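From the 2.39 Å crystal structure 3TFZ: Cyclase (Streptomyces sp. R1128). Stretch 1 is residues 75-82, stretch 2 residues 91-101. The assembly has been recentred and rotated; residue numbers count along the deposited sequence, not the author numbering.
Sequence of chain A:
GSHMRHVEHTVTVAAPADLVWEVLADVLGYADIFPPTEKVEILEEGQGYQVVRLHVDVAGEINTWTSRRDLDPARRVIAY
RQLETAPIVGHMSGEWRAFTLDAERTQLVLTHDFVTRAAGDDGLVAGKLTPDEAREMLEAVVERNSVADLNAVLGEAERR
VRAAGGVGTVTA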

ATOM      1  N   ARG A  75      -0.536  17.377  10.566  1.00 24.66           N
ATOM      2  CA  ARG A  75       0.359  16.247  10.278  1.00 25.39           C
ATOM      3  C   ARG A  75      -0.297  15.317   9.159  1.00 23.98           C
ATOM      4  O   ARG A  75       0.413  14.598   8.441  1.00 23.98           O
ATOM      5  N   ARG A  76      -1.612  15.535   8.896  1.00 23.46           N
ATOM      6  CA  ARG A  76      -2.568  14.674   8.128  1.00 21.98           C
ATOM      7  C   ARG A  76      -2.491  13.171   8.497  1.00 19.80           C
ATOM      8  O   ARG A  76      -2.319  12.291   7.607  1.00 18.43           O
ATOM      9  N   VAL A  77      -2.702  12.916   9.777  1.00 17.34           N
ATOM     10  CA  VAL A  77      -2.555  11.631  10.345  1.00 18.72           C
ATOM     11  C   VAL A  77      -3.702  11.446  11.409  1.00 18.30           C
ATOM     12  O   VAL A  77      -3.995  12.385  12.186  1.00 17.52           O
ATOM     13  N   ILE A  78      -4.369  10.284  11.398  1.00 16.12           N
ATOM     14  CA  ILE A  78      -5.244   9.914  12.487  1.00 14.88           C
ATOM     15  C   ILE A  78      -4.672   8.671  13.080  1.00 15.69           C
ATOM     16  O   ILE A  78      -4.625   7.670  12.377  1.00 16.94           O
ATOM     17  N   ALA A  79      -4.123   8.762  14.306  1.00 15.96           N
ATOM     18  CA  ALA A  79      -3.682   7.608  15.126  1.00 16.21           C
ATOM     19  C   ALA A  79      -4.940   7.007  15.822  1.00 15.84           C
ATOM     20  O   ALA A  79      -5.759   7.721  16.410  1.00 14.10           O
ATOM     21  N   TYR A  80      -5.125   5.694  15.689  1.00 15.30           N
ATOM     22  CA  TYR A  80      -6.244   5.010  16.345  1.00 14.79           C
ATOM     23  C   TYR A  80      -5.691   3.945  17.296  1.00 15.39           C
ATOM     24  O   TYR A  80      -4.653   3.394  17.034  1.00 16.17           O
ATOM     25  N   ARG A  81      -6.377   3.687  18.427  1.00 18.34           N
ATOM     26  CA  ARG A  81      -6.080   2.542  19.336  1.00 19.78           C
ATOM     27  C   ARG A  81      -7.485   2.076  19.767  1.00 21.08           C
ATOM     28  O   ARG A  81      -8.330   2.883  20.139  1.00 18.87           O
ATOM     29  N   GLN A  82      -7.769   0.760  19.635  1.00 19.89           N
ATOM     30  CA  GLN A  82      -9.042   0.191  20.060  1.00 20.46           C
ATOM     31  C   GLN A  82      -9.004  -0.064  21.592  1.00 21.16           C
ATOM     32  O   GLN A  82      -8.069  -0.679  22.026  1.00 22.13           O
ATOM     33  N   HIS A  91      -4.920  -6.914  20.572  1.00 22.61           N
ATOM     34  CA  HIS A  91      -4.539  -5.493  20.445  1.00 21.85           C
ATOM     35  C   HIS A  91      -4.742  -5.044  19.043  1.00 20.00           C
ATOM     36  O   HIS A  91      -4.581  -5.849  18.145  1.00 16.97           O
ATOM     37  N   MET A  92      -5.058  -3.742  18.865  1.00 18.23           N
ATOM     38  CA  MET A  92      -5.341  -3.208  17.535  1.00 17.51           C
ATOM     39  C   MET A  92      -5.169  -1.681  17.475  1.00 17.87           C
ATOM     40  O   MET A  92      -6.000  -0.934  18.047  1.00 19.54           O
ATOM     41  N   SER A  93      -4.120  -1.238  16.748  1.00 16.36           N
ATOM     42  CA  SER A  93      -3.781   0.146  16.613  1.00 15.52           C
ATOM     43  C   SER A  93      -3.140   0.401  15.251  1.00 16.26           C
ATOM     44  O   SER A  93      -2.968  -0.584  14.420  1.00 17.19           O
ATOM     45  N   GLY A  94      -2.942   1.692  14.909  1.00 15.16           N
ATOM     46  CA  GLY A  94      -2.427   2.066  13.609  1.00 11.41           C
ATOM     47  C   GLY A  94      -2.586   3.554  13.318  1.00 13.34           C
ATOM     48  O   GLY A  94      -2.860   4.374  14.212  1.00 12.51           O
ATOM     49  N   GLU A  95      -2.428   3.912  12.038  1.00 12.31           N
ATOM     50  CA  GLU A  95      -2.576   5.256  11.555  1.00 12.26           C
ATOM     51  C   GLU A  95      -3.238   5.296  10.213  1.00 12.67           C
ATOM     52  O   GLU A  95      -2.970   4.447   9.399  1.00 13.42           O
ATOM     53  N   TRP A  96      -4.023   6.348   9.964  1.00 15.34           N
ATOM     54  CA  TRP A  96      -4.287   6.828   8.593  1.00 15.58           C
ATOM     55  C   TRP A  96      -3.293   7.932   8.333  1.00 15.81           C
ATOM     56  O   TRP A  96      -3.128   8.745   9.207  1.00 14.75           O
ATOM     57  N   ARG A  97      -2.693   7.965   7.124  1.00 15.33           N
ATOM     58  CA  ARG A  97      -1.789   8.989   6.689  1.00 15.27           C
ATOM     59  C   ARG A  97      -2.136   9.354   5.221  1.00 18.32           C
ATOM     60  O   ARG A  97      -2.103   8.509   4.366  1.00 20.11           O
ATOM     61  N   ALA A  98      -2.355  10.654   4.942  1.00 20.08           N
ATOM     62  CA  ALA A  98      -2.685  11.221   3.669  1.00 19.52           C
ATOM     63  C   ALA A  98      -1.504  12.085   3.232  1.00 20.11           C
ATOM     64  O   ALA A  98      -1.231  13.011   3.891  1.00 26.96           O
ATOM     65  N   PHE A  99      -0.820  11.825   2.133  1.00 17.99           N
ATOM     66  CA  PHE A  99       0.258  12.637   1.672  1.00 14.80           C
ATOM     67  C   PHE A  99      -0.176  13.392   0.392  1.00 16.66           C
ATOM     68  O   PHE A  99      -0.848  12.831  -0.456  1.00 16.36           O
ATOM     69  N   THR A 100       0.120  14.698   0.314  1.00 17.59           N
ATOM     70  CA  THR A 100       0.096  15.420  -0.939  1.00 17.89           C
ATOM     71  C   THR A 100       1.057  14.769  -1.961  1.00 20.03           C
ATOM     72  O   THR A 100       2.327  14.685  -1.712  1.00 21.46           O
ATOM     73  N   LEU A 101       0.478  14.296  -3.072  1.00 20.63           N
ATOM     74  CA  LEU A 101       1.234  13.771  -4.183  1.00 22.45           C
ATOM     75  C   LEU A 101       1.345  14.927  -5.195  1.00 26.27           C
ATOM     76  O   LEU A 101       2.448  15.345  -5.598  1.00 29.13           O
TER

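Strand 77-82 and the strand of stretch 2 run antiparallel, and their side chains pack mainly alongside one another on the two faces of the sheet. Tyr80 covers the most surface. Its chi1 is p, and although its CA-to-CB bond points to the face shared with Ile78 and Trp96, the ring leans back across the neighbouring strand. Gly94 makes this possible: its N lies over one ring face, and a CB there would fall 2.6 Å from Tyr80 OH, a clash. Tyr80 OH is hydrogen-bonded elsewhere in the structure. Met92 (chi1 t, chi2 p, chi3 p) meets the ring edge, with CG 4.2 Å from Tyr80 CE1. At this end of the ladder, Gln82 N donates to Met92 O (2.9 Å), and a water extends the ladder, donating to Gln82 O (3.0 Å) and accepting from Met92 N (2.9 Å).

Arg76 (chi1 m, chi2 and chi3 t, chi4 -70°) lies beside the other end of the ladder, its CB 4.1 Å from Ala98 CB and its NH2 4.0 Å from Thr100 OG1. Between the ends, Ile78 and Trp96, both chi1 m, pack through Ile78 CB and Trp96 CD1 (4.1 Å). On the opposite face, Val77 CG1 sits 3.9 Å from Glu95 CD, while the Glu95 carboxylate is held within its own strand by a salt bridge, Arg97 NE to Glu95 OE1 (2.8 Å).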

ATOM      1  CB  ARG A  75       0.903  15.669  11.654  1.00 23.79           C
ATOM      2  CG  ARG A  75       2.006  14.689  11.612  1.00 26.56           C
ATOM      3  CD  ARG A  75       3.308  14.961  12.462  1.00 32.82           C
ATOM      4  NE  ARG A  75       2.815  15.150  13.776  1.00 28.70           N
ATOM      5  CZ  ARG A  75       3.275  15.750  14.857  1.00 28.28           C
ATOM      6  NH1 ARG A  75       4.509  16.238  15.112  1.00 36.01           N
ATOM      7  NH2 ARG A  75       2.332  15.828  15.772  1.00 32.87           N
ATOM      8  CB  ARG A  76      -2.501  14.810   6.613  1.00 22.91           C
ATOM      9  CG  ARG A  76      -2.282  16.175   6.042  1.00 30.20           C
ATOM     10  CD  ARG A  76      -1.944  16.024   4.510  1.00 29.40           C
ATOM     11  NE  ARG A  76      -1.713  17.301   3.886  1.00 26.10           N
ATOM     12  CZ  ARG A  76      -2.658  18.198   3.662  1.00 26.45           C
ATOM     13  NH1 ARG A  76      -3.878  17.956   4.048  1.00 28.74           N
ATOM     14  NH2 ARG A  76      -2.379  19.322   3.039  1.00 28.35           N
ATOM     15  CB  VAL A  77      -1.166  11.550  11.088  1.00 21.87           C
ATOM     16  CG1 VAL A  77      -1.178  10.367  12.098  1.00 22.43           C
ATOM     17  CG2 VAL A  77      -0.018  11.368  10.083  1.00 20.04           C
ATOM     18  CB  ILE A  78      -6.706   9.700  12.066  1.00 16.14           C
ATOM     19  CG1 ILE A  78      -7.306  10.965  11.362  1.00 14.33           C
ATOM     20  CG2 ILE A  78      -7.544   9.207  13.321  1.00 15.34           C
ATOM     21  CD1 ILE A  78      -8.651  10.733  10.696  1.00 12.13           C
ATOM     22  CB  ALA A  79      -2.650   8.048  16.221  1.00 14.94           C
ATOM     23  CB  TYR A  80      -7.335   4.499  15.319  1.00 11.00           C
ATOM     24  CG  TYR A  80      -6.873   3.319  14.506  1.00 14.35           C
ATOM     25  CD1 TYR A  80      -7.049   2.031  14.985  1.00 13.15           C
ATOM     26  CD2 TYR A  80      -6.246   3.494  13.212  1.00  6.28           C
ATOM     27  CE1 TYR A  80      -6.574   0.930  14.267  1.00 14.90           C
ATOM     28  CE2 TYR A  80      -5.770   2.463  12.559  1.00 12.08           C
ATOM     29  CZ  TYR A  80      -5.938   1.171  13.072  1.00 15.90           C
ATOM     30  OH  TYR A  80      -5.497   0.128  12.350  1.00 18.16           O
ATOM     31  CB  ARG A  81      -5.205   2.961  20.547  1.00 20.56           C
ATOM     32  CG  ARG A  81      -4.639   1.849  21.489  1.00 27.35           C
ATOM     33  CD  ARG A  81      -4.066   2.264  22.925  1.00 37.96           C
ATOM     34  NE  ARG A  81      -3.016   1.357  23.544  1.00 50.92           N
ATOM     35  CZ  ARG A  81      -3.138   0.054  23.992  1.00 58.71           C
ATOM     36  NH1 ARG A  81      -4.287  -0.664  23.920  1.00 58.56           N
ATOM     37  NH2 ARG A  81      -2.067  -0.587  24.526  1.00 56.34           N
ATOM     38  CB  GLN A  82      -9.310  -1.098  19.261  1.00 17.58           C
ATOM     39  CG  GLN A  82      -9.611  -0.738  17.862  1.00 20.27           C
ATOM     40  CD  GLN A  82     -10.235  -1.896  17.116  1.00 23.08           C
ATOM     41  OE1 GLN A  82     -10.338  -3.044  17.634  1.00 21.55           O
ATOM     42  NE2 GLN A  82     -10.668  -1.614  15.899  1.00 19.36           N
ATOM     43  CB  HIS A  91      -3.096  -5.272  20.939  1.00 24.36           C
ATOM     44  CG  HIS A  91      -2.957  -5.455  22.450  1.00 36.80           C
ATOM     45  ND1 HIS A  91      -2.621  -6.668  23.048  1.00 41.70           N
ATOM     46  CD2 HIS A  91      -3.146  -4.569  23.481  1.00 40.14           C
ATOM     47  CE1 HIS A  91      -2.557  -6.501  24.361  1.00 46.96           C
ATOM     48  NE2 HIS A  91      -2.876  -5.242  24.647  1.00 45.79           N
ATOM     49  CB  MET A  92      -6.768  -3.564  17.047  1.00 16.94           C
ATOM     50  CG  MET A  92      -7.066  -3.059  15.593  1.00 14.96           C
ATOM     51  SD  MET A  92      -6.240  -4.022  14.357  1.00 17.72           S
ATOM     52  CE  MET A  92      -6.964  -5.667  14.649  1.00 12.37           C
ATOM     53  CB  SER A  93      -3.044   0.635  17.889  1.00 16.34           C
ATOM     54  OG  SER A  93      -1.668   0.402  17.805  1.00 15.16           O
ATOM     55  CB  GLU A  95      -1.154   5.944  11.434  1.00 10.38           C
ATOM     56  CG  GLU A  95      -0.643   6.214  12.719  1.00 10.05           C
ATOM     57  CD  GLU A  95       0.686   7.018  12.727  1.00 21.54           C
ATOM     58  OE1 GLU A  95       1.321   7.263  11.633  1.00 23.15           O
ATOM     59  OE2 GLU A  95       1.121   7.361  13.866  1.00 18.48           O
ATOM     60  CB  TRP A  96      -5.645   7.513   8.490  1.00 14.26           C
ATOM     61  CG  TRP A  96      -6.806   6.625   8.615  1.00 18.60           C
ATOM     62  CD1 TRP A  96      -7.519   6.422   9.735  1.00 20.70           C
ATOM     63  CD2 TRP A  96      -7.476   5.829   7.556  1.00 15.64           C
ATOM     64  NE1 TRP A  96      -8.549   5.547   9.485  1.00 15.10           N
ATOM     65  CE2 TRP A  96      -8.596   5.225   8.154  1.00 14.38           C
ATOM     66  CE3 TRP A  96      -7.261   5.644   6.170  1.00 14.51           C
ATOM     67  CZ2 TRP A  96      -9.525   4.391   7.433  1.00 16.81           C
ATOM     68  CZ3 TRP A  96      -8.214   4.807   5.412  1.00 13.93           C
ATOM     69  CH2 TRP A  96      -9.310   4.204   6.069  1.00 20.10           C
ATOM     70  CB  ARG A  97      -0.359   8.474   6.710  1.00 15.27           C
ATOM     71  CG  ARG A  97       0.128   7.805   8.073  1.00 14.86           C
ATOM     72  CD  ARG A  97       1.341   6.877   7.783  1.00 18.11           C
ATOM     73  NE  ARG A  97       1.861   6.303   9.021  1.00 19.32           N
ATOM     74  CZ  ARG A  97       2.873   5.454   9.123  1.00 17.56           C
ATOM     75  NH1 ARG A  97       3.528   5.061   8.049  1.00 15.80           N
ATOM     76  NH2 ARG A  97       3.258   5.016  10.317  1.00 14.73           N
ATOM     77  CB  ALA A  98      -3.909  12.108   3.822  1.00 18.64           C
ATOM     78  CB  PHE A  99       1.433  11.765   1.361  1.00 11.22           C
ATOM     79  CG  PHE A  99       1.952  10.960   2.567  1.00 10.62           C
ATOM     80  CD1 PHE A  99       2.976  11.445   3.323  1.00  7.97           C
ATOM     81  CD2 PHE A  99       1.529   9.648   2.803  1.00  6.95           C
ATOM     82  CE1 PHE A  99       3.442  10.716   4.383  1.00  9.97           C
ATOM     83  CE2 PHE A  99       1.993   8.952   3.777  1.00 10.01           C
ATOM     84  CZ  PHE A  99       3.004   9.490   4.598  1.00  9.00           C
ATOM     85  CB  THR A 100       0.567  16.868  -0.674  1.00 18.12           C
ATOM     86  OG1 THR A 100      -0.449  17.503   0.109  1.00 16.88           O
ATOM     87  CG2 THR A 100       0.694  17.571  -1.906  1.00 12.54           C
ATOM     88  CB  LEU A 101       0.513  12.533  -4.749  1.00 22.69           C
ATOM     89  CG  LEU A 101       1.117  11.814  -5.983  1.00 24.02           C
ATOM     90  CD1 LEU A 101       2.614  11.406  -5.851  1.00 21.94           C
ATOM     91  CD2 LEU A 101       0.308  10.606  -6.254  1.00 25.53           C
TER
HETATM   92  O   HOH W   1      -5.600  -2.211  21.309  1.00 18.82           O